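Local coordinates for protein tyrosine--tRNA ligase (Aeropyrum pernix, PDB 2CYA) that probably attaches tyrosine to its cognate tRNA in two steps, activating the amino acid with ATP and then passing it to the acceptor end, at residues K162-Y165 with P166-V170; W127-V130 with I131-A134; E336-R339 with P340-A344; R100-A104 with A105-V109; V304-S308 with Y309-E313. All coordinates share one frame; numbering follows the deposited sequence.

Interaction 1 (K162-Y165 with P166-V170); sequences KLIY and PLMQV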
loop_
_atom_site.group_PDB
_atom_site.type_symbol
_atom_site.label_atom_id
_atom_site.label_comp_id
_atom_site.label_asym_id
_atom_site.label_seq_id
_atom_site.Cartn_x
_atom_site.Cartn_y
_atom_site.Cartn_z
ATOM N N LYS A 162 9.063 0.055 2.374
ATOM C CA LYS A 162 9.807 -1.190 2.189
ATOM C C LYS A 162 8.924 -2.404 2.392
ATOM O O LYS A 162 9.229 -3.485 1.894
ATOM C CB LYS A 162 10.998 -1.281 3.155
ATOM C CG LYS A 162 11.997 -0.144 3.052
ATOM C CD LYS A 162 12.709 -0.133 1.717
ATOM C CE LYS A 162 13.811 0.918 1.693
ATOM N NZ LYS A 162 14.638 0.795 0.466
ATOM N N LEU A 163 7.842 -2.241 3.147
ATOM C CA LEU A 163 6.920 -3.346 3.370
ATOM C C LEU A 163 5.934 -3.414 2.212
ATOM O O LEU A 163 5.429 -4.479 1.875
ATOM C CB LEU A 163 6.152 -3.173 4.685
ATOM C CG LEU A 163 6.752 -3.863 5.919
ATOM C CD1 LEU A 163 8.140 -3.299 6.228
ATOM C CD2 LEU A 163 5.813 -3.664 7.098
ATOM N N ILE A 164 5.660 -2.274 1.597
ATOM C CA ILE A 164 4.738 -2.247 0.469
ATOM C C ILE A 164 5.362 -2.886 -0.782
ATOM O O ILE A 164 4.665 -3.528 -1.566
ATOM C CB ILE A 164 4.306 -0.793 0.162
ATOM C CG1 ILE A 164 3.422 -0.272 1.301
ATOM C CG2 ILE A 164 3.511 -0.722 -1.115
ATOM C CD1 ILE A 164 2.886 1.140 1.055
ATOM N N TYR A 165 6.676 -2.720 -0.934
ATOM C CA TYR A 165 7.427 -3.236 -2.086
ATOM C C TYR A 165 7.033 -4.683 -2.395
ATOM O O TYR A 165 6.462 -4.960 -3.436
ATOM C CB TYR A 165 8.940 -3.108 -1.804
ATOM C CG TYR A 165 9.855 -3.435 -2.958
ATOM C CD1 TYR A 165 10.537 -2.434 -3.631
ATOM C CD2 TYR A 165 10.056 -4.762 -3.366
ATOM C CE1 TYR A 165 11.410 -2.736 -4.688
ATOM C CE2 TYR A 165 10.915 -5.075 -4.418
ATOM C CZ TYR A 165 11.590 -4.059 -5.074
ATOM O OH TYR A 165 12.435 -4.365 -6.123
ATOM N N PRO A 166 7.294 -5.616 -1.467
ATOM C CA PRO A 166 6.969 -7.048 -1.625
ATOM C C PRO A 166 5.486 -7.283 -1.914
ATOM O O PRO A 166 5.114 -8.165 -2.702
ATOM C CB PRO A 166 7.355 -7.646 -0.272
ATOM C CG PRO A 166 8.349 -6.681 0.285
ATOM C CD PRO A 166 7.860 -5.341 -0.133
ATOM N N LEU A 167 4.638 -6.520 -1.238
ATOM C CA LEU A 167 3.196 -6.631 -1.411
ATOM C C LEU A 167 2.883 -6.342 -2.883
ATOM O O LEU A 167 2.104 -7.049 -3.514
ATOM C CB LEU A 167 2.483 -5.621 -0.495
ATOM C CG LEU A 167 1.883 -6.053 0.859
ATOM C CD1 LEU A 167 2.549 -7.294 1.390
ATOM C CD2 LEU A 167 1.976 -4.876 1.866
ATOM N N MET A 168 3.517 -5.311 -3.421
ATOM C CA MET A 168 3.323 -4.943 -4.823
ATOM C C MET A 168 3.936 -5.985 -5.757
ATOM O O MET A 168 3.382 -6.269 -6.816
ATOM C CB MET A 168 3.954 -3.574 -5.109
ATOM C CG MET A 168 3.107 -2.399 -4.584
ATOM S SD MET A 168 3.948 -0.833 -4.818
ATOM C CE MET A 168 3.961 -0.753 -6.666
ATOM N N GLN A 169 5.084 -6.537 -5.364
ATOM C CA GLN A 169 5.757 -7.540 -6.182
ATOM C C GLN A 169 4.833 -8.740 -6.355
ATOM O O GLN A 169 4.564 -9.168 -7.481
ATOM C CB GLN A 169 7.089 -7.950 -5.540
ATOM C CG GLN A 169 7.929 -8.866 -6.435
ATOM C CD GLN A 169 9.428 -8.752 -6.161
ATOM O OE1 GLN A 169 9.852 -8.181 -5.146
ATOM N NE2 GLN A 169 10.238 -9.296 -7.071
ATOM N N VAL A 170 4.313 -9.256 -5.246
ATOM C CA VAL A 170 3.393 -10.391 -5.287
ATOM C C VAL A 170 2.126 -10.021 -6.083
ATOM O O VAL A 170 1.612 -10.823 -6.872
ATOM C CB VAL A 170 2.984 -10.814 -3.853
ATOM C CG1 VAL A 170 1.910 -11.878 -3.902
ATOM C CG2 VAL A 170 4.204 -11.324 -3.093
#
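Q169 N donates to Y165 O at 2.8 Å, and one residue earlier M168 N reaches I164 O, also at 2.8 Å. These two i to i+4 bonds carry helix 161-175 across P166, whose ring nitrogen has no hydrogen to give; its CD instead lies 3.1 Å from K162 O, and the helix kinks there. Y165 and Q169, both predicted to bind L-tyrosine, project from one side of the helix. With CG anti to the backbone N in each (chi1 -173°), the Q169 amide comes to the edge of the phenol ring, OE1 lying 3.4 Å from Y165 CE2, and the two planes stand 68° apart. The polar ends are held elsewhere: Y165 OH bonds E43, and Q169 NE2 bonds Q187 of the same predicted pocket. Replacing Y165 by an alanine would probably leave E43 without its hydroxyl partner and the Q169 amide without the ring edge beside it. On another side of the helix I164 CG2 packs on M168 SD at 3.7 Å. Around this buried turn, helix 75-80 supplies H77, which meets the Y165 ring edge-to-face, helix 124-135 lies against L167 and M168, helix 188-198 against Q169 and V170, and the second subunit packs on L163, I164, L167 and M168.

Interaction 2 (W127-V130 with I131-A134); sequences WGLV and IRVA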
loop_
_atom_site.group_PDB
_atom_site.type_symbol
_atom_site.label_atom_id
_atom_site.label_comp_id
_atom_site.label_asym_id
_atom_site.label_seq_id
_atom_site.Cartn_x
_atom_site.Cartn_y
_atom_site.Cartn_z
ATOM N N TRP A 127 -4.595 -2.316 -6.926
ATOM C CA TRP A 127 -4.446 -1.925 -5.520
ATOM C C TRP A 127 -5.381 -2.765 -4.682
ATOM O O TRP A 127 -5.082 -3.091 -3.545
ATOM C CB TRP A 127 -4.693 -0.411 -5.348
ATOM C CG TRP A 127 -3.634 0.369 -6.086
ATOM C CD1 TRP A 127 -3.773 1.014 -7.295
ATOM C CD2 TRP A 127 -2.240 0.433 -5.758
ATOM N NE1 TRP A 127 -2.546 1.459 -7.738
ATOM C CE2 TRP A 127 -1.590 1.114 -6.814
ATOM C CE3 TRP A 127 -1.474 -0.028 -4.673
ATOM C CZ2 TRP A 127 -0.204 1.348 -6.820
ATOM C CZ3 TRP A 127 -0.095 0.205 -4.680
ATOM C CH2 TRP A 127 0.523 0.886 -5.750
ATOM N N GLY A 128 -6.505 -3.157 -5.267
ATOM C CA GLY A 128 -7.418 -4.026 -4.545
ATOM C C GLY A 128 -6.688 -5.312 -4.152
ATOM O O GLY A 128 -6.898 -5.845 -3.040
ATOM N N LEU A 129 -5.822 -5.807 -5.051
ATOM C CA LEU A 129 -5.032 -7.032 -4.804
ATOM C C LEU A 129 -3.931 -6.752 -3.803
ATOM O O LEU A 129 -3.610 -7.591 -2.961
ATOM C CB LEU A 129 -4.367 -7.560 -6.097
ATOM C CG LEU A 129 -5.019 -8.664 -6.935
ATOM C CD1 LEU A 129 -4.208 -8.886 -8.221
ATOM C CD2 LEU A 129 -5.073 -9.957 -6.127
ATOM N N VAL A 130 -3.302 -5.592 -3.906
ATOM C CA VAL A 130 -2.265 -5.275 -2.941
ATOM C C VAL A 130 -2.862 -5.347 -1.526
ATOM O O VAL A 130 -2.208 -5.801 -0.581
ATOM C CB VAL A 130 -1.678 -3.883 -3.198
ATOM C CG1 VAL A 130 -0.857 -3.441 -2.012
ATOM C CG2 VAL A 130 -0.804 -3.930 -4.458
ATOM N N ILE A 131 -4.111 -4.920 -1.383
ATOM C CA ILE A 131 -4.751 -4.970 -0.070
ATOM C C ILE A 131 -5.127 -6.395 0.345
ATOM O O ILE A 131 -4.890 -6.807 1.483
ATOM C CB ILE A 131 -6.002 -4.081 -0.031
ATOM C CG1 ILE A 131 -5.573 -2.614 -0.133
ATOM C CG2 ILE A 131 -6.762 -4.311 1.268
ATOM C CD1 ILE A 131 -6.721 -1.658 -0.109
ATOM N N ARG A 132 -5.714 -7.153 -0.568
ATOM C CA ARG A 132 -6.072 -8.520 -0.234
ATOM C C ARG A 132 -4.817 -9.323 0.124
ATOM O O ARG A 132 -4.830 -10.158 1.044
ATOM C CB ARG A 132 -6.843 -9.132 -1.393
ATOM C CG ARG A 132 -8.258 -8.558 -1.476
ATOM C CD ARG A 132 -8.887 -8.819 -2.807
ATOM N NE ARG A 132 -8.606 -10.176 -3.238
ATOM C CZ ARG A 132 -8.593 -10.556 -4.510
ATOM N NH1 ARG A 132 -8.852 -9.664 -5.468
ATOM N NH2 ARG A 132 -8.295 -11.815 -4.822
ATOM N N VAL A 133 -3.713 -9.054 -0.569
ATOM C CA VAL A 133 -2.482 -9.756 -0.260
ATOM C C VAL A 133 -1.995 -9.350 1.121
ATOM O O VAL A 133 -1.558 -10.192 1.890
ATOM C CB VAL A 133 -1.360 -9.457 -1.283
ATOM C CG1 VAL A 133 -0.055 -10.015 -0.768
ATOM C CG2 VAL A 133 -1.697 -10.085 -2.645
ATOM N N ALA A 134 -2.061 -8.060 1.438
ATOM C CA ALA A 134 -1.609 -7.588 2.738
ATOM C C ALA A 134 -2.443 -8.159 3.893
ATOM O O ALA A 134 -1.953 -8.270 5.017
ATOM C CB ALA A 134 -1.638 -6.066 2.784
#
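Four successive i to i+4 hydrogen bonds join W127-V130 to I131-A134, making this a regular stretch of alpha-helix 124-135 at the dimer interface. I131 N bonds W127 O, R132 N bonds G128 O and A134 N bonds V130 O, each at 3.0 Å, while V133 N bonds L129 O at 2.8 Å. Side chains lean on the same backbone: CG2 of V133 comes within 3.2 Å of L129 O, and R132 CG lies 3.4 Å from G128 O, where glycine offers no side chain of its own. The first torsion of R132 sets CG beside the backbone N (chi1 -73°), and a later bend at chi3 (42°) brings the guanidinium back over L129. An alanine in place of R132 would remove the guanidinium and is likely to leave L129 CD2 without the flat group it rests on. W127 turns the other way, NE1 bonding A121 O and its ring stacking on W127 of the second subunit; I131 packs on W76 and R132 on Y79 of that same subunit. V130 and V133 face helix 161-175 through S171. Between the two side chains that meet across this stretch, L129 CD2 sits 3.6 Å above one face of the R132 guanidinium, offset toward its rim, with NH1 its nearest atom at 3.8 Å.

Interaction 3 (E336-R339 with P340-A344); sequences EVVR and PIRGA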
loop_
_atom_site.group_PDB
_atom_site.type_symbol
_atom_site.label_atom_id
_atom_site.label_comp_id
_atom_site.label_asym_id
_atom_site.label_seq_id
_atom_site.Cartn_x
_atom_site.Cartn_y
_atom_site.Cartn_z
ATOM N N GLU A 336 33.286 -9.104 -27.810
ATOM C CA GLU A 336 32.472 -9.449 -28.971
ATOM C C GLU A 336 30.988 -9.457 -28.620
ATOM O O GLU A 336 30.145 -9.057 -29.433
ATOM C CB GLU A 336 32.857 -10.819 -29.541
ATOM C CG GLU A 336 34.281 -10.915 -30.079
ATOM C CD GLU A 336 34.646 -9.767 -31.013
ATOM O OE1 GLU A 336 33.805 -9.390 -31.866
ATOM O OE2 GLU A 336 35.781 -9.248 -30.898
ATOM N N VAL A 337 30.660 -9.915 -27.419
ATOM C CA VAL A 337 29.268 -9.941 -27.004
ATOM C C VAL A 337 28.736 -8.524 -26.836
ATOM O O VAL A 337 27.613 -8.217 -27.239
ATOM C CB VAL A 337 29.080 -10.695 -25.661
ATOM C CG1 VAL A 337 27.643 -10.517 -25.172
ATOM C CG2 VAL A 337 29.390 -12.215 -25.843
ATOM N N VAL A 338 29.554 -7.658 -26.247
ATOM C CA VAL A 338 29.142 -6.289 -25.993
ATOM C C VAL A 338 29.136 -5.351 -27.205
ATOM O O VAL A 338 28.258 -4.497 -27.328
ATOM C CB VAL A 338 30.013 -5.678 -24.871
ATOM C CG1 VAL A 338 29.801 -4.189 -24.794
ATOM C CG2 VAL A 338 29.656 -6.331 -23.534
ATOM N N ARG A 339 30.100 -5.523 -28.100
ATOM C CA ARG A 339 30.218 -4.671 -29.278
ATOM C C ARG A 339 28.894 -4.337 -29.963
ATOM O O ARG A 339 28.541 -3.165 -30.083
ATOM C CB ARG A 339 31.201 -5.298 -30.277
ATOM C CG ARG A 339 31.484 -4.449 -31.507
ATOM C CD ARG A 339 32.783 -4.908 -32.197
ATOM N NE ARG A 339 33.978 -4.579 -31.407
ATOM C CZ ARG A 339 35.095 -5.304 -31.411
ATOM N NH1 ARG A 339 35.177 -6.401 -32.159
ATOM N NH2 ARG A 339 36.132 -4.941 -30.661
ATOM N N PRO A 340 28.139 -5.353 -30.415
ATOM C CA PRO A 340 26.868 -5.037 -31.072
ATOM C C PRO A 340 25.807 -4.393 -30.168
ATOM O O PRO A 340 25.011 -3.578 -30.637
ATOM C CB PRO A 340 26.423 -6.389 -31.649
ATOM C CG PRO A 340 27.055 -7.377 -30.723
ATOM C CD PRO A 340 28.428 -6.793 -30.495
ATOM N N ILE A 341 25.780 -4.761 -28.887
ATOM C CA ILE A 341 24.817 -4.169 -27.958
ATOM C C ILE A 341 25.153 -2.692 -27.767
ATOM O O ILE A 341 24.271 -1.818 -27.803
ATOM C CB ILE A 341 24.862 -4.874 -26.604
ATOM C CG1 ILE A 341 24.458 -6.339 -26.808
ATOM C CG2 ILE A 341 23.938 -4.158 -25.597
ATOM C CD1 ILE A 341 24.648 -7.213 -25.612
ATOM N N ARG A 342 26.439 -2.424 -27.557
ATOM C CA ARG A 342 26.927 -1.070 -27.382
ATOM C C ARG A 342 26.571 -0.233 -28.614
ATOM O O ARG A 342 26.149 0.923 -28.498
ATOM C CB ARG A 342 28.441 -1.099 -27.191
ATOM C CG ARG A 342 29.074 0.254 -26.893
ATOM C CD ARG A 342 30.545 0.059 -26.576
ATOM N NE ARG A 342 31.203 -0.633 -27.674
ATOM C CZ ARG A 342 32.255 -1.432 -27.553
ATOM N NH1 ARG A 342 32.811 -1.672 -26.363
ATOM N NH2 ARG A 342 32.737 -2.009 -28.635
ATOM N N GLY A 343 26.730 -0.828 -29.793
ATOM C CA GLY A 343 26.415 -0.128 -31.027
ATOM C C GLY A 343 24.952 0.270 -31.160
ATOM O O GLY A 343 24.645 1.408 -31.529
ATOM N N ALA A 344 24.048 -0.660 -30.864
ATOM C CA ALA A 344 22.615 -0.388 -30.948
ATOM C C ALA A 344 22.199 0.727 -30.000
ATOM O O ALA A 344 21.270 1.477 -30.280
ATOM C CB ALA A 344 21.820 -1.652 -30.632
HETATM O O HOH W 1 33.543 -1.444 -31.101
#
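R342 N and V338 O form a backbone bond of 2.8 Å within the long alpha-helix 323-346, which kinks at P340. G343 N to R339 O, at 3.0 Å, is the next i to i+4 bond; the proline nitrogen has no hydrogen for E336 O, which instead faces P340 CD. Among the charged groups, R339 NH1 makes a salt bridge with E336 OE2 at 3.2 Å, one turn back. The guanidinium groups of R339 and R342 lie close, their planes 42° apart, yet D254 makes a salt bridge to each, through R339 NH2 and R342 NH2, which probably offsets the like charges. R342 NH1 has D252 O as a further partner. Apolar contacts are sparser: I341 CD1 approaches V337 CG1 at 4.5 Å, and the isoleucine also packs on L53 of helix 51-64 and V101 of helix 88-104. CG of R342 lies anti to the backbone N (chi1 -176°) and the chain bends at chi3, laying one guanidinium face over R339 CA and V338 CG1. Water 1 joins the arginines, accepting from R339 NE at 3.2 Å and, more weakly, from R342 NH2.

Interaction 4 (R100-A104 with A105-V109); sequences RVMEA and AGVPV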
loop_
_atom_site.group_PDB
_atom_site.type_symbol
_atom_site.label_atom_id
_atom_site.label_comp_id
_atom_site.label_asym_id
_atom_site.label_seq_id
_atom_site.Cartn_x
_atom_site.Cartn_y
_atom_site.Cartn_z
ATOM N N ARG A 100 16.195 -1.965 -25.864
ATOM C CA ARG A 100 17.118 -1.952 -26.990
ATOM C C ARG A 100 18.218 -2.973 -26.787
ATOM O O ARG A 100 18.641 -3.633 -27.732
ATOM C CB ARG A 100 17.730 -0.558 -27.167
ATOM C CG ARG A 100 18.733 -0.442 -28.314
ATOM C CD ARG A 100 18.137 -0.882 -29.636
ATOM N NE ARG A 100 16.909 -0.156 -29.940
ATOM C CZ ARG A 100 16.862 1.138 -30.223
ATOM N NH1 ARG A 100 17.983 1.851 -30.249
ATOM N NH2 ARG A 100 15.692 1.726 -30.456
ATOM N N VAL A 101 18.684 -3.089 -25.551
ATOM C CA VAL A 101 19.733 -4.041 -25.229
ATOM C C VAL A 101 19.219 -5.459 -25.444
ATOM O O VAL A 101 19.924 -6.299 -26.008
ATOM C CB VAL A 101 20.181 -3.905 -23.762
ATOM C CG1 VAL A 101 21.041 -5.118 -23.369
ATOM C CG2 VAL A 101 20.973 -2.591 -23.561
ATOM N N MET A 102 17.995 -5.733 -24.994
ATOM C CA MET A 102 17.438 -7.070 -25.145
ATOM C C MET A 102 17.341 -7.487 -26.608
ATOM O O MET A 102 17.665 -8.617 -26.952
ATOM C CB MET A 102 16.061 -7.174 -24.475
ATOM C CG MET A 102 16.142 -7.188 -22.956
ATOM S SD MET A 102 14.527 -7.171 -22.171
ATOM C CE MET A 102 13.943 -8.897 -22.476
ATOM N N GLU A 103 16.892 -6.569 -27.453
ATOM C CA GLU A 103 16.756 -6.828 -28.876
ATOM C C GLU A 103 18.127 -7.105 -29.482
ATOM O O GLU A 103 18.342 -8.135 -30.127
ATOM C CB GLU A 103 16.115 -5.612 -29.557
ATOM C CG GLU A 103 16.243 -5.591 -31.080
ATOM C CD GLU A 103 15.414 -4.477 -31.725
ATOM O OE1 GLU A 103 14.340 -4.779 -32.267
ATOM O OE2 GLU A 103 15.830 -3.301 -31.679
ATOM N N ALA A 104 19.055 -6.177 -29.254
ATOM C CA ALA A 104 20.411 -6.306 -29.766
ATOM C C ALA A 104 21.105 -7.538 -29.199
ATOM O O ALA A 104 22.064 -8.030 -29.786
ATOM C CB ALA A 104 21.209 -5.062 -29.421
ATOM N N ALA A 105 20.634 -8.043 -28.062
ATOM C CA ALA A 105 21.266 -9.221 -27.470
ATOM C C ALA A 105 20.700 -10.494 -28.090
ATOM O O ALA A 105 21.180 -11.591 -27.829
ATOM C CB ALA A 105 21.063 -9.243 -25.947
ATOM N N GLY A 106 19.673 -10.352 -28.914
ATOM C CA GLY A 106 19.126 -11.532 -29.552
ATOM C C GLY A 106 17.810 -12.006 -28.987
ATOM O O GLY A 106 17.295 -13.036 -29.425
ATOM N N VAL A 107 17.254 -11.287 -28.016
ATOM C CA VAL A 107 15.966 -11.700 -27.466
ATOM C C VAL A 107 14.888 -11.327 -28.497
ATOM O O VAL A 107 14.936 -10.252 -29.092
ATOM C CB VAL A 107 15.646 -10.974 -26.128
ATOM C CG1 VAL A 107 14.304 -11.447 -25.589
ATOM C CG2 VAL A 107 16.742 -11.228 -25.108
ATOM N N PRO A 108 13.916 -12.221 -28.740
ATOM C CA PRO A 108 12.849 -11.924 -29.706
ATOM C C PRO A 108 11.821 -10.985 -29.061
ATOM O O PRO A 108 10.733 -11.425 -28.686
ATOM C CB PRO A 108 12.260 -13.304 -30.002
ATOM C CG PRO A 108 12.454 -14.038 -28.706
ATOM C CD PRO A 108 13.833 -13.615 -28.258
ATOM N N VAL A 109 12.172 -9.704 -28.933
ATOM C CA VAL A 109 11.291 -8.737 -28.286
ATOM C C VAL A 109 9.910 -8.564 -28.916
ATOM O O VAL A 109 8.973 -8.113 -28.255
ATOM C CB VAL A 109 11.979 -7.347 -28.156
ATOM C CG1 VAL A 109 13.205 -7.466 -27.238
ATOM C CG2 VAL A 109 12.405 -6.827 -29.521
HETATM O O HOH W 2 16.382 -9.485 -31.420
#
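M102 and V107 meet obliquely where helix 88-104 gives way to the loop, M102 CE approaching V107 CG1 at 4.0 Å. The methionine places CG beside its backbone N and anti to its carbonyl carbon (chi1 -73°), and its bend at chi3 carries the methyl to the valine. V109 spans two residues of the last turn: its CG1 packs on M102 CB, while its CG2 lies 3.9 Å from E103 CB, the valine crossing the glutamate at about a right angle. A Schellman motif turns the chain back at V107. V107 N bonds M102 O at 2.9 Å and G106 N bonds E103 O at the same length, the latter donor standing 58° out of the carbonyl plane. G106 has positive phi (105°), where a side chain would press on the preceding carbonyl oxygen, so the position calls for glycine. P108 then centres an inverse gamma turn that brings V109 back to the helix. The apolar face continues into F114 of strand 113-116, touched by M102 and V109, and M56 of helix 51-64, touched by V101 and M102. Water 2 adds a bridge, donating to V107 O and to E103 O, which also accepts from G106 N. The helix end is thus closed by backbone bonds and by apolar side chains: the polar bonds serve its last carbonyls, while the valines pack against apolar neighbours.

Interaction 5 (V304-S308 with Y309-E313); sequences VEYTS and YEELE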
loop_
_atom_site.group_PDB
_atom_site.type_symbol
_atom_site.label_atom_id
_atom_site.label_comp_id
_atom_site.label_asym_id
_atom_site.label_seq_id
_atom_site.Cartn_x
_atom_site.Cartn_y
_atom_site.Cartn_z
ATOM N N VAL A 304 44.639 -23.894 -25.794
ATOM C CA VAL A 304 43.494 -24.800 -25.773
ATOM C C VAL A 304 42.211 -24.108 -26.243
ATOM O O VAL A 304 42.065 -22.890 -26.128
ATOM C CB VAL A 304 43.267 -25.375 -24.353
ATOM C CG1 VAL A 304 42.150 -26.414 -24.377
ATOM C CG2 VAL A 304 44.550 -25.999 -23.838
ATOM N N GLU A 305 41.284 -24.901 -26.772
ATOM C CA GLU A 305 40.012 -24.394 -27.273
ATOM C C GLU A 305 38.880 -25.135 -26.555
ATOM O O GLU A 305 38.708 -26.344 -26.733
ATOM C CB GLU A 305 39.931 -24.638 -28.782
ATOM C CG GLU A 305 38.772 -23.952 -29.477
ATOM C CD GLU A 305 38.550 -24.459 -30.893
ATOM O OE1 GLU A 305 37.652 -23.923 -31.585
ATOM O OE2 GLU A 305 39.270 -25.396 -31.311
ATOM N N TYR A 306 38.109 -24.415 -25.744
ATOM C CA TYR A 306 37.026 -25.039 -24.995
ATOM C C TYR A 306 35.664 -24.993 -25.659
ATOM O O TYR A 306 35.178 -23.933 -26.046
ATOM C CB TYR A 306 36.936 -24.434 -23.605
ATOM C CG TYR A 306 38.208 -24.604 -22.827
ATOM C CD1 TYR A 306 39.249 -23.687 -22.952
ATOM C CD2 TYR A 306 38.375 -25.685 -21.966
ATOM C CE1 TYR A 306 40.427 -23.838 -22.232
ATOM C CE2 TYR A 306 39.548 -25.848 -21.242
ATOM C CZ TYR A 306 40.569 -24.920 -21.378
ATOM O OH TYR A 306 41.723 -25.065 -20.646
ATOM N N THR A 307 35.049 -26.165 -25.767
ATOM C CA THR A 307 33.751 -26.290 -26.400
ATOM C C THR A 307 32.629 -26.400 -25.380
ATOM O O THR A 307 31.459 -26.453 -25.743
ATOM C CB THR A 307 33.717 -27.518 -27.339
ATOM O OG1 THR A 307 33.956 -28.713 -26.583
ATOM C CG2 THR A 307 34.781 -27.390 -28.403
ATOM N N SER A 308 32.990 -26.442 -24.104
ATOM C CA SER A 308 31.999 -26.528 -23.039
ATOM C C SER A 308 32.556 -25.788 -21.839
ATOM O O SER A 308 33.769 -25.605 -21.730
ATOM C CB SER A 308 31.731 -27.986 -22.647
ATOM O OG SER A 308 32.632 -28.429 -21.638
ATOM N N TYR A 309 31.678 -25.359 -20.941
ATOM C CA TYR A 309 32.126 -24.646 -19.764
ATOM C C TYR A 309 32.766 -25.604 -18.781
ATOM O O TYR A 309 33.788 -25.283 -18.172
ATOM C CB TYR A 309 30.977 -23.943 -19.054
ATOM C CG TYR A 309 31.401 -23.421 -17.702
ATOM C CD1 TYR A 309 32.197 -22.287 -17.595
ATOM C CD2 TYR A 309 31.091 -24.115 -16.534
ATOM C CE1 TYR A 309 32.678 -21.857 -16.370
ATOM C CE2 TYR A 309 31.578 -23.697 -15.293
ATOM C CZ TYR A 309 32.372 -22.567 -15.226
ATOM O OH TYR A 309 32.872 -22.149 -14.017
ATOM N N GLU A 310 32.151 -26.770 -18.610
ATOM C CA GLU A 310 32.665 -27.760 -17.672
ATOM C C GLU A 310 34.109 -28.123 -18.003
ATOM O O GLU A 310 34.925 -28.315 -17.101
ATOM C CB GLU A 310 31.785 -29.014 -17.674
ATOM C CG GLU A 310 32.032 -29.921 -16.472
ATOM C CD GLU A 310 31.969 -29.170 -15.135
ATOM O OE1 GLU A 310 30.911 -28.567 -14.837
ATOM O OE2 GLU A 310 32.977 -29.182 -14.385
ATOM N N GLU A 311 34.424 -28.214 -19.291
ATOM C CA GLU A 311 35.788 -28.523 -19.704
ATOM C C GLU A 311 36.700 -27.456 -19.115
ATOM O O GLU A 311 37.656 -27.761 -18.400
ATOM C CB GLU A 311 35.911 -28.495 -21.226
ATOM C CG GLU A 311 35.340 -29.701 -21.940
ATOM C CD GLU A 311 35.340 -29.516 -23.448
ATOM O OE1 GLU A 311 36.406 -29.166 -24.008
ATOM O OE2 GLU A 311 34.270 -29.720 -24.067
ATOM N N LEU A 312 36.385 -26.200 -19.424
ATOM C CA LEU A 312 37.147 -25.060 -18.942
ATOM C C LEU A 312 37.332 -25.106 -17.431
ATOM O O LEU A 312 38.430 -24.862 -16.934
ATOM C CB LEU A 312 36.439 -23.755 -19.339
ATOM C CG LEU A 312 37.042 -22.402 -18.938
ATOM C CD1 LEU A 312 36.253 -21.282 -19.591
ATOM C CD2 LEU A 312 37.023 -22.235 -17.431
ATOM N N GLU A 313 36.262 -25.414 -16.698
ATOM C CA GLU A 313 36.344 -25.454 -15.240
ATOM C C GLU A 313 37.282 -26.535 -14.717
ATOM O O GLU A 313 37.996 -26.320 -13.738
ATOM C CB GLU A 313 34.966 -25.642 -14.609
ATOM C CG GLU A 313 34.809 -24.767 -13.390
ATOM C CD GLU A 313 33.718 -25.219 -12.462
ATOM O OE1 GLU A 313 33.916 -26.246 -11.780
ATOM O OE2 GLU A 313 32.667 -24.547 -12.412
#
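E311 is gripped by both residues that precede its helix. Its backbone N donates to S308 OG at 3.0 Å with an angle of 158° at the hydrogen, and its carboxylate turns back so that OE2 accepts from T307 OG1 at 2.7 Å. That hydroxyl arrives on the syn side of the carboxylate; a weak bond of 3.2 Å from S308 OG also reaches OE2. The serine hydroxyl therefore works both as acceptor and as donor toward one residue. The glutamate can fold back because its CG stands beside the backbone N (chi1 -76°) and the chain runs extended from there. Next to this polar cluster, the L312 CB methylene lies over a face of the Y306 ring in a CH-pi contact, 4.2 Å from the centroid and 26° off the normal, the two side chains crossing at about a right angle. Y306 OH is tied to D315, one turn further along the same helix, and the backbone of Y306 pairs with L292 in the small antiparallel sheet of 292-293 and 305-306. L312 and Y309 pack on L277 of helix 275-284, and Y309 OH bonds E313 OE2 within the first turn. S308, placed just before helix 309-317 and accepting from the E311 amide, is a serine N-cap, supplemented by the hydroxyl-carboxylate bonds to the E311 side chain.

Overall arrangement
Interactions 1 and 2 are buried and pack on each other, helix 161-175 against helix 124-135, and both touch the second subunit; interaction 1 alone holds residues predicted to bind tyrosine. Interactions 3 and 4, partly buried, touch where helix 323-346 meets the end of helix 88-104, I341 on V101 and A344 on A104. Interaction 5 stands apart, its centre about 24 Å from that of interaction 3. Chemistry follows place: interactions 1 and 3 each have a helix kinked at a proline, but the first is flanked by apolar and pocket side chains and the third by arginines with acidic partners. Interaction 4 ends a helix and interaction 5 begins one.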